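Long-range contacts in (R)-specific enoyl-CoA hydratase (Aeromonas punctata, PDB 1IQ6), which catalyses the hydration of trans-2-enoyl-CoA of four to six carbon atoms to the corresponding (3R)-3-hydroxyacyl-CoA, working as a homodimer: residues F48-V53 with P87-D92; H54-A59 with Q80-K85; Q69-G74 with A129-P134. All blocks are in the same frame, centred on the assembly; numbering follows the deposited sequence.

In the fold
Contact 2 lies deepest, setting the start of helix 55-68 against strand 76-84 with thioether, methyl and ring contacts and no hydrogen bond between its segments. Contacts 1 and 3 are partly buried, lie on opposite sides of the chain's centre, and have nearest atoms about 17 Å apart. In contact 1 two loops join through backbone bonds, an arginine over a phenylalanine and bridging waters; in contact 3 a cis-proline loop meets the chain's C-terminus through proline, valine and leucine carbons, with one bridging water. Leu58 of contact 2 packs on Val53 and Val88 of contact 1, while contacts 2 and 3 share the sheet through neighbouring strands 76-84 and 123-132.

Contact 1 of 3, residues F48-V53 with P87-D92; sequences FERPIV and PVFVGD
Two loops, one leading into helix 55-68 and the other joining strands 76-84 and 93-103, meet here through a single antiparallel bridge flanked by side-chain packing. Ile52 and Phe89 form the non-hydrogen-bonded pair, their CA atoms 4.3 Å apart. On one side of it Val53 N donates to Val88 O (2.8 Å), almost along the C=O axis. On the other, Val90 N reaches Pro51 O at 3.3 Å from 33° above the carbonyl plane, a longer bond. Water 3 extends the pairing by linking Val53 O to Val88 N.

Phe89 buries more than any other residue here. Its ring takes Arg50 CD over one face, a CH-pi contact 4.1 Å from the centroid, and Arg50 CG lies closer still, 3.3 Å from Phe89 CD1. Arg50 starts from the crowded position between backbone N and carbonyl carbon (chi1 46°) and bends again at chi3, which brings one face of its guanidinium over Phe89 CB with the planes of the two groups 27° apart. Ile52 CG2 packs obliquely against the same ring, 3.7 Å from Phe89 CD1. Next to it, Phe48 leans on the Pro87 ring and receives Ile52 CD1 over one face.

Arg50 NH1 and Asp92 OD2 stay 4.7 Å apart, joined by water 1, which also donates to Val90 O, while water 2 connects the same carboxylate oxygen to Arg50 NH2. Their opposite charges probably favour this solvent-mediated link. Asp92 closes the type II turn that begins at Phe89, with Gly91 at its third position. Ile52 O accepts a bond from ND1 of His37, which probably contacts the (3R)-3-hydroxyacyl-CoA, as in related enzymes, so the bridge at Ile52 is consistent with a second-shell place around the substrate site of this hot-dog hydratase.

Contact 2 of 3, residues H54-A59 with Q80-K85; sequences HGMLLA and QSLSFK
Gln80 NE2 is gripped by two acceptors, the Ser81 carbonyl O at 2.9 Å and Thr114 OG1, while OE1 of the same amide bonds to Tyr77 OH. Ser81 O lies close to the amide plane of Gln80, so these bonds fix the rotation of a buried carboxamide. On the helix side His54 O is also held twice, by the backbone N atoms of Leu57 and Leu58, as suits a residue at the N-cap.

Between the segments the contact is apolar. Leu82 sends both methyls to Ala59: CD2 and CD1 each lie 3.7 Å from Ala59 CB. CD1 also meets Met56 SD, again at 3.7 Å. Met56, bent at chi2 and chi3, carries its sulfur to the edge of the Phe84 ring, SD lying 5.4 Å from the centroid and 77° off the ring normal. This is a Met-aromatic contact at the ring edge, with Phe84 CZ as the nearest ring atom.

Helix 55-68 is the long central helix that the curved antiparallel sheet wraps in the hot-dog fold of MaoC-like enzymes; its start and strand 80-84 run at 130° to each other, their axes 9.9 Å apart. Gln80 to Ser83 pair with an antiparallel strand of the second subunit, so the sheet continues through the dimer.

Gly55 opens the helix where the edge of the Phe84 ring comes up to it. Having no side chain, it leaves room for that edge beside its backbone, and Gly55 O lies 3.4 Å from Phe84 CE2, near the ring plane. Gly55 and Phe84 probably both line the (3R)-3-hydroxyacyl-CoA site, as in related enzymes, and Tyr77 of the second subunit meets the Phe84 ring with its plane at about 40°. Just before the helix, the His54 ring stacks on that of His37, another residue of the same predicted site.

Contact 3 of 3, residues Q69-G74 with A129-P134; sequences QLPGKG and AVVKLP
Pro71 CG and Val131 CG2 meet tip to tip at 3.5 Å, the tightest apolar approach between loop 69-74 and the C-terminal segment. Val131 brings that methyl forward by holding it in the crowded position between its own backbone N and carbonyl carbon. Leu133, whose side chain starts away from the loop, turns its end back, the two side chains crossing at about a right angle with Leu133 CD2 4.1 Å from Pro71 CG. From the next position along the chain, Pro134 CD comes within 4.1 Å of Pro71 CB.

The pyrrolidine of Pro134 is pressed more closely against backbone. Its CB and CG lie equally near Lys73 O, at 3.1 Å each, so this carbonyl oxygen sits against the ring carbons of the last residue. Gly74 completes the surface, its carbonyl carbon 3.8 Å from Pro134 CA. Water 4 bridges two carbonyls, within hydrogen-bonding distance of Gly74 O and Leu133 O.

In the hot-dog fold helix 55-68 crosses the sheet, and this contact holds the loop leaving that helix against the end of strand 123-132, far from the substrate site. Leu66 of the helix touches both Pro71 and Val131, backing the place where the two tips meet.

The loop owes its shape largely to its backbone. The peptide bond before Pro71 is cis, and Gly72 and Gly74 both have positive phi angles (105° and 97°), conformations in which a CB would be jammed against the preceding carbonyl O. Gly72 is further tied back to Leu66 by a backbone hydrogen bond, and its carbonyl O bonds to Ser75 OG. Leu133 in turn rests on Leu6 and Ala110, and Val131 pairs with Ala110 in the neighbouring strand 109-117.

Contact 1 of 3, residues F48-V53 with P87-D92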
loop_
_atom_site.group_PDB
_atom_site.type_symbol
_atom_site.label_atom_id
_atom_site.label_comp_id
_atom_site.label_asym_id
_atom_site.label_seq_id
_atom_site.Cartn_x
_atom_site.Cartn_y
_atom_site.Cartn_z
ATOM N N PHE B 48 11.551 16.339 9.273
ATOM C CA PHE B 48 10.492 15.719 10.066
ATOM C C PHE B 48 10.820 15.756 11.554
ATOM O O PHE B 48 9.925 15.691 12.397
ATOM C CB PHE B 48 10.270 14.274 9.620
ATOM C CG PHE B 48 9.926 14.141 8.169
ATOM C CD1 PHE B 48 10.834 13.587 7.277
ATOM C CD2 PHE B 48 8.699 14.585 7.689
ATOM C CE1 PHE B 48 10.528 13.477 5.925
ATOM C CE2 PHE B 48 8.380 14.481 6.337
ATOM C CZ PHE B 48 9.298 13.925 5.453
ATOM N N GLU B 49 12.113 15.849 11.859
ATOM C CA GLU B 49 12.614 15.922 13.230
ATOM C C GLU B 49 12.444 14.655 14.063
ATOM O O GLU B 49 13.231 14.403 14.975
ATOM C CB GLU B 49 11.973 17.103 13.967
ATOM C CG GLU B 49 12.229 18.446 13.308
ATOM C CD GLU B 49 11.858 19.612 14.198
ATOM O OE1 GLU B 49 12.461 19.745 15.284
ATOM O OE2 GLU B 49 10.965 20.396 13.813
ATOM N N ARG B 50 11.421 13.863 13.760
ATOM C CA ARG B 50 11.174 12.626 14.495
ATOM C C ARG B 50 10.663 11.522 13.573
ATOM O O ARG B 50 10.182 11.799 12.472
ATOM C CB ARG B 50 10.171 12.879 15.626
ATOM C CG ARG B 50 8.958 13.690 15.207
ATOM C CD ARG B 50 7.940 13.803 16.334
ATOM N NE ARG B 50 7.428 12.495 16.733
ATOM C CZ ARG B 50 6.410 12.309 17.566
ATOM N NH1 ARG B 50 6.018 11.078 17.869
ATOM N NH2 ARG B 50 5.780 13.350 18.092
ATOM N N PRO B 51 10.765 10.254 14.007
ATOM C CA PRO B 51 10.312 9.109 13.209
ATOM C C PRO B 51 8.867 9.217 12.721
ATOM O O PRO B 51 7.966 9.596 13.474
ATOM C CB PRO B 51 10.513 7.928 14.155
ATOM C CG PRO B 51 11.696 8.366 14.978
ATOM C CD PRO B 51 11.348 9.797 15.282
ATOM N N ILE B 52 8.664 8.861 11.457
ATOM C CA ILE B 52 7.342 8.911 10.850
ATOM C C ILE B 52 6.890 7.531 10.387
ATOM O O ILE B 52 7.710 6.656 10.106
ATOM C CB ILE B 52 7.320 9.890 9.653
ATOM C CG1 ILE B 52 8.281 9.418 8.557
ATOM C CG2 ILE B 52 7.712 11.284 10.127
ATOM C CD1 ILE B 52 8.252 10.285 7.311
ATOM N N VAL B 53 5.577 7.341 10.331
ATOM C CA VAL B 53 4.987 6.076 9.900
ATOM C C VAL B 53 5.103 5.922 8.379
ATOM O O VAL B 53 4.931 6.896 7.650
ATOM C CB VAL B 53 3.487 6.030 10.290
ATOM C CG1 VAL B 53 2.850 4.744 9.797
ATOM C CG2 VAL B 53 3.344 6.158 11.800
ATOM N N PRO B 87 3.356 14.120 6.855
ATOM C CA PRO B 87 3.833 12.983 7.631
ATOM C C PRO B 87 2.952 12.675 8.831
ATOM O O PRO B 87 2.256 13.543 9.358
ATOM C CB PRO B 87 5.222 13.431 8.055
ATOM C CG PRO B 87 4.999 14.893 8.331
ATOM C CD PRO B 87 4.149 15.331 7.143
ATOM N N VAL B 88 2.968 11.414 9.236
ATOM C CA VAL B 88 2.241 10.965 10.408
ATOM C C VAL B 88 3.341 10.473 11.342
ATOM O O VAL B 88 4.144 9.618 10.973
ATOM C CB VAL B 88 1.288 9.803 10.088
ATOM C CG1 VAL B 88 0.790 9.175 11.382
ATOM C CG2 VAL B 88 0.109 10.314 9.267
ATOM N N PHE B 89 3.390 11.020 12.548
ATOM C CA PHE B 89 4.424 10.623 13.490
ATOM C C PHE B 89 4.064 9.354 14.242
ATOM O O PHE B 89 2.904 9.121 14.572
ATOM C CB PHE B 89 4.702 11.790 14.435
ATOM C CG PHE B 89 5.219 13.001 13.721
ATOM C CD1 PHE B 89 6.474 12.980 13.126
ATOM C CD2 PHE B 89 4.424 14.132 13.566
ATOM C CE1 PHE B 89 6.931 14.064 12.382
ATOM C CE2 PHE B 89 4.871 15.223 12.823
ATOM C CZ PHE B 89 6.129 15.186 12.229
ATOM N N VAL B 90 5.067 8.516 14.484
ATOM C CA VAL B 90 4.843 7.260 15.177
ATOM C C VAL B 90 4.146 7.491 16.510
ATOM O O VAL B 90 4.562 8.338 17.307
ATOM C CB VAL B 90 6.175 6.505 15.411
ATOM C CG1 VAL B 90 5.908 5.169 16.093
ATOM C CG2 VAL B 90 6.884 6.286 14.086
ATOM N N GLY B 91 3.077 6.738 16.739
ATOM C CA GLY B 91 2.335 6.866 17.976
ATOM C C GLY B 91 1.096 7.731 17.860
ATOM O O GLY B 91 0.192 7.626 18.685
ATOM N N ASP B 92 1.044 8.580 16.838
ATOM C CA ASP B 92 -0.112 9.450 16.652
ATOM C C ASP B 92 -1.249 8.708 15.971
ATOM O O ASP B 92 -1.032 7.733 15.255
ATOM C CB ASP B 92 0.269 10.680 15.824
ATOM C CG ASP B 92 1.114 11.671 16.603
ATOM O OD1 ASP B 92 1.588 12.655 15.999
ATOM O OD2 ASP B 92 1.298 11.471 17.823
HETATM O O HOH W 1 3.319 10.111 18.930
HETATM O O HOH W 2 3.251 13.150 19.027
HETATM O O HOH W 3 4.152 9.555 7.383
#

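Contact 2 of 3, residues H54-A59 with Q80-K85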
loop_
_atom_site.group_PDB
_atom_site.type_symbol
_atom_site.label_atom_id
_atom_site.label_comp_id
_atom_site.label_asym_id
_atom_site.label_seq_id
_atom_site.Cartn_x
_atom_site.Cartn_y
_atom_site.Cartn_z
ATOM N N HIS B 54 5.397 4.712 7.906
ATOM C CA HIS B 54 5.507 4.466 6.464
ATOM C C HIS B 54 4.220 4.888 5.772
ATOM O O HIS B 54 3.133 4.507 6.197
ATOM C CB HIS B 54 5.677 2.980 6.153
ATOM C CG HIS B 54 6.900 2.356 6.738
ATOM N ND1 HIS B 54 7.063 2.161 8.092
ATOM C CD2 HIS B 54 7.984 1.805 6.143
ATOM C CE1 HIS B 54 8.194 1.511 8.305
ATOM N NE2 HIS B 54 8.771 1.283 7.139
ATOM N N GLY B 55 4.346 5.643 4.687
ATOM C CA GLY B 55 3.157 6.055 3.963
ATOM C C GLY B 55 2.381 4.839 3.479
ATOM O O GLY B 55 1.149 4.838 3.464
ATOM N N MET B 56 3.092 3.784 3.086
ATOM C CA MET B 56 2.411 2.591 2.604
ATOM C C MET B 56 1.706 1.806 3.716
ATOM O O MET B 56 0.850 0.963 3.441
ATOM C CB MET B 56 3.375 1.700 1.815
ATOM C CG MET B 56 3.710 2.243 0.414
ATOM S SD MET B 56 2.279 2.429 -0.713
ATOM C CE MET B 56 2.163 0.750 -1.332
ATOM N N LEU B 57 2.070 2.067 4.970
ATOM C CA LEU B 57 1.389 1.417 6.085
ATOM C C LEU B 57 0.079 2.198 6.275
ATOM O O LEU B 57 -0.985 1.604 6.457
ATOM C CB LEU B 57 2.243 1.461 7.365
ATOM C CG LEU B 57 1.573 0.942 8.651
ATOM C CD1 LEU B 57 0.955 -0.428 8.417
ATOM C CD2 LEU B 57 2.609 0.881 9.775
ATOM N N LEU B 58 0.163 3.527 6.214
ATOM C CA LEU B 58 -1.034 4.357 6.345
ATOM C C LEU B 58 -2.036 3.963 5.256
ATOM O O LEU B 58 -3.218 3.760 5.527
ATOM C CB LEU B 58 -0.685 5.842 6.183
ATOM C CG LEU B 58 0.286 6.490 7.171
ATOM C CD1 LEU B 58 0.572 7.934 6.763
ATOM C CD2 LEU B 58 -0.314 6.434 8.562
ATOM N N ALA B 59 -1.544 3.834 4.025
ATOM C CA ALA B 59 -2.397 3.492 2.890
ATOM C C ALA B 59 -3.045 2.119 3.004
ATOM O O ALA B 59 -4.101 1.877 2.420
ATOM C CB ALA B 59 -1.598 3.582 1.597
ATOM N N GLN B 80 -5.417 1.360 -6.979
ATOM C CA GLN B 80 -5.319 2.333 -5.899
ATOM C C GLN B 80 -4.276 3.378 -6.246
ATOM O O GLN B 80 -3.137 3.038 -6.563
ATOM C CB GLN B 80 -4.928 1.652 -4.582
ATOM C CG GLN B 80 -4.703 2.619 -3.412
ATOM C CD GLN B 80 -5.995 3.227 -2.875
ATOM O OE1 GLN B 80 -6.877 2.514 -2.393
ATOM N NE2 GLN B 80 -6.103 4.551 -2.948
ATOM N N SER B 81 -4.670 4.648 -6.218
ATOM C CA SER B 81 -3.736 5.737 -6.482
ATOM C C SER B 81 -3.456 6.380 -5.128
ATOM O O SER B 81 -4.354 6.482 -4.284
ATOM C CB SER B 81 -4.337 6.763 -7.450
ATOM O OG SER B 81 -5.482 7.389 -6.906
ATOM N N LEU B 82 -2.213 6.792 -4.912
ATOM C CA LEU B 82 -1.817 7.393 -3.645
ATOM C C LEU B 82 -0.907 8.594 -3.816
ATOM O O LEU B 82 0.036 8.563 -4.596
ATOM C CB LEU B 82 -1.079 6.361 -2.788
ATOM C CG LEU B 82 -1.831 5.074 -2.463
ATOM C CD1 LEU B 82 -0.839 4.003 -2.022
ATOM C CD2 LEU B 82 -2.872 5.330 -1.392
ATOM N N SER B 83 -1.202 9.656 -3.076
ATOM C CA SER B 83 -0.382 10.853 -3.078
ATOM C C SER B 83 -0.142 11.139 -1.596
ATOM O O SER B 83 -1.093 11.243 -0.819
ATOM C CB SER B 83 -1.115 12.015 -3.747
ATOM O OG SER B 83 -1.298 11.759 -5.132
ATOM N N PHE B 84 1.128 11.240 -1.213
ATOM C CA PHE B 84 1.508 11.473 0.175
ATOM C C PHE B 84 1.785 12.956 0.379
ATOM O O PHE B 84 2.680 13.525 -0.241
ATOM C CB PHE B 84 2.718 10.595 0.503
ATOM C CG PHE B 84 2.483 9.137 0.213
ATOM C CD1 PHE B 84 2.866 8.578 -1.007
ATOM C CD2 PHE B 84 1.827 8.330 1.141
ATOM C CE1 PHE B 84 2.599 7.234 -1.297
ATOM C CE2 PHE B 84 1.554 6.987 0.858
ATOM C CZ PHE B 84 1.942 6.440 -0.362
ATOM N N LYS B 85 1.002 13.574 1.260
ATOM C CA LYS B 85 1.090 15.014 1.484
ATOM C C LYS B 85 1.714 15.501 2.786
ATOM O O LYS B 85 2.421 16.511 2.800
ATOM C CB LYS B 85 -0.313 15.615 1.351
ATOM C CG LYS B 85 -1.036 15.252 0.056
ATOM C CD LYS B 85 -0.234 15.699 -1.160
ATOM C CE LYS B 85 -0.988 15.460 -2.460
ATOM N NZ LYS B 85 -0.177 15.882 -3.637
#

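Contact 3 of 3, residues Q69-G74 with A129-P134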
loop_
_atom_site.group_PDB
_atom_site.type_symbol
_atom_site.label_atom_id
_atom_site.label_comp_id
_atom_site.label_asym_id
_atom_site.label_seq_id
_atom_site.Cartn_x
_atom_site.Cartn_y
_atom_site.Cartn_z
ATOM N N GLN B 69 -15.928 -2.933 5.353
ATOM C CA GLN B 69 -17.127 -2.111 5.445
ATOM C C GLN B 69 -17.753 -1.596 4.154
ATOM O O GLN B 69 -18.945 -1.793 3.919
ATOM C CB GLN B 69 -16.854 -0.915 6.362
ATOM C CG GLN B 69 -16.651 -1.285 7.823
ATOM C CD GLN B 69 -16.375 -0.079 8.696
ATOM O OE1 GLN B 69 -17.098 0.919 8.646
ATOM N NE2 GLN B 69 -15.328 -0.164 9.509
ATOM N N LEU B 70 -16.958 -0.939 3.317
ATOM C CA LEU B 70 -17.497 -0.355 2.093
ATOM C C LEU B 70 -16.501 -0.396 0.936
ATOM O O LEU B 70 -15.461 0.258 0.996
ATOM C CB LEU B 70 -17.881 1.095 2.387
ATOM C CG LEU B 70 -18.592 1.911 1.312
ATOM C CD1 LEU B 70 -20.020 1.402 1.151
ATOM C CD2 LEU B 70 -18.601 3.379 1.716
ATOM N N PRO B 71 -16.826 -1.125 -0.150
ATOM C CA PRO B 71 -18.040 -1.915 -0.398
ATOM C C PRO B 71 -18.240 -3.068 0.581
ATOM O O PRO B 71 -19.367 -3.516 0.801
ATOM C CB PRO B 71 -17.844 -2.405 -1.833
ATOM C CG PRO B 71 -16.982 -1.340 -2.443
ATOM C CD PRO B 71 -15.974 -1.110 -1.350
ATOM N N GLY B 72 -17.144 -3.557 1.154
ATOM C CA GLY B 72 -17.245 -4.635 2.120
ATOM C C GLY B 72 -16.843 -6.027 1.670
ATOM O O GLY B 72 -16.196 -6.212 0.643
ATOM N N LYS B 73 -17.246 -7.004 2.478
ATOM C CA LYS B 73 -16.972 -8.424 2.268
ATOM C C LYS B 73 -17.101 -8.883 0.816
ATOM O O LYS B 73 -18.142 -8.705 0.187
ATOM C CB LYS B 73 -17.916 -9.242 3.156
ATOM C CG LYS B 73 -17.786 -10.749 3.050
ATOM C CD LYS B 73 -18.888 -11.428 3.863
ATOM C CE LYS B 73 -18.831 -12.946 3.770
ATOM N NZ LYS B 73 -17.664 -13.527 4.492
ATOM N N GLY B 74 -16.033 -9.476 0.292
ATOM C CA GLY B 74 -16.059 -9.964 -1.076
ATOM C C GLY B 74 -15.456 -9.012 -2.092
ATOM O O GLY B 74 -15.171 -9.410 -3.221
ATOM N N ALA B 129 -9.563 4.532 -4.999
ATOM C CA ALA B 129 -9.531 3.087 -5.115
ATOM C C ALA B 129 -10.579 2.675 -6.140
ATOM O O ALA B 129 -11.619 3.323 -6.283
ATOM C CB ALA B 129 -9.845 2.436 -3.772
ATOM N N VAL B 130 -10.279 1.613 -6.872
ATOM C CA VAL B 130 -11.205 1.056 -7.848
ATOM C C VAL B 130 -11.353 -0.387 -7.386
ATOM O O VAL B 130 -10.359 -1.105 -7.259
ATOM C CB VAL B 130 -10.629 1.086 -9.276
ATOM C CG1 VAL B 130 -11.619 0.440 -10.240
ATOM C CG2 VAL B 130 -10.357 2.526 -9.700
ATOM N N VAL B 131 -12.585 -0.811 -7.123
ATOM C CA VAL B 131 -12.816 -2.162 -6.630
ATOM C C VAL B 131 -13.974 -2.892 -7.293
ATOM O O VAL B 131 -14.977 -2.286 -7.673
ATOM C CB VAL B 131 -13.089 -2.151 -5.107
ATOM C CG1 VAL B 131 -11.939 -1.487 -4.372
ATOM C CG2 VAL B 131 -14.383 -1.421 -4.817
ATOM N N LYS B 132 -13.815 -4.205 -7.422
ATOM C CA LYS B 132 -14.846 -5.063 -7.996
ATOM C C LYS B 132 -15.808 -5.369 -6.851
ATOM O O LYS B 132 -15.383 -5.753 -5.760
ATOM C CB LYS B 132 -14.221 -6.356 -8.524
ATOM C CG LYS B 132 -15.207 -7.299 -9.199
ATOM C CD LYS B 132 -14.518 -8.568 -9.681
ATOM C CE LYS B 132 -13.446 -8.261 -10.714
ATOM N NZ LYS B 132 -12.764 -9.497 -11.190
ATOM N N LEU B 133 -17.100 -5.194 -7.098
ATOM C CA LEU B 133 -18.116 -5.414 -6.073
ATOM C C LEU B 133 -18.254 -6.863 -5.618
ATOM O O LEU B 133 -18.001 -7.792 -6.383
ATOM C CB LEU B 133 -19.469 -4.899 -6.570
ATOM C CG LEU B 133 -19.497 -3.421 -6.973
ATOM C CD1 LEU B 133 -20.907 -3.030 -7.388
ATOM C CD2 LEU B 133 -19.025 -2.563 -5.811
ATOM N N PRO B 134 -18.663 -7.068 -4.355
ATOM C CA PRO B 134 -18.851 -8.398 -3.765
ATOM C C PRO B 134 -19.655 -9.327 -4.669
ATOM O O PRO B 134 -19.187 -10.458 -4.916
ATOM C CB PRO B 134 -19.576 -8.091 -2.460
ATOM C CG PRO B 134 -18.979 -6.782 -2.062
ATOM C CD PRO B 134 -18.978 -6.016 -3.370
ATOM O OXT PRO B 134 -20.748 -8.914 -5.114
HETATM O O HOH W 4 -15.535 -9.019 -5.913
#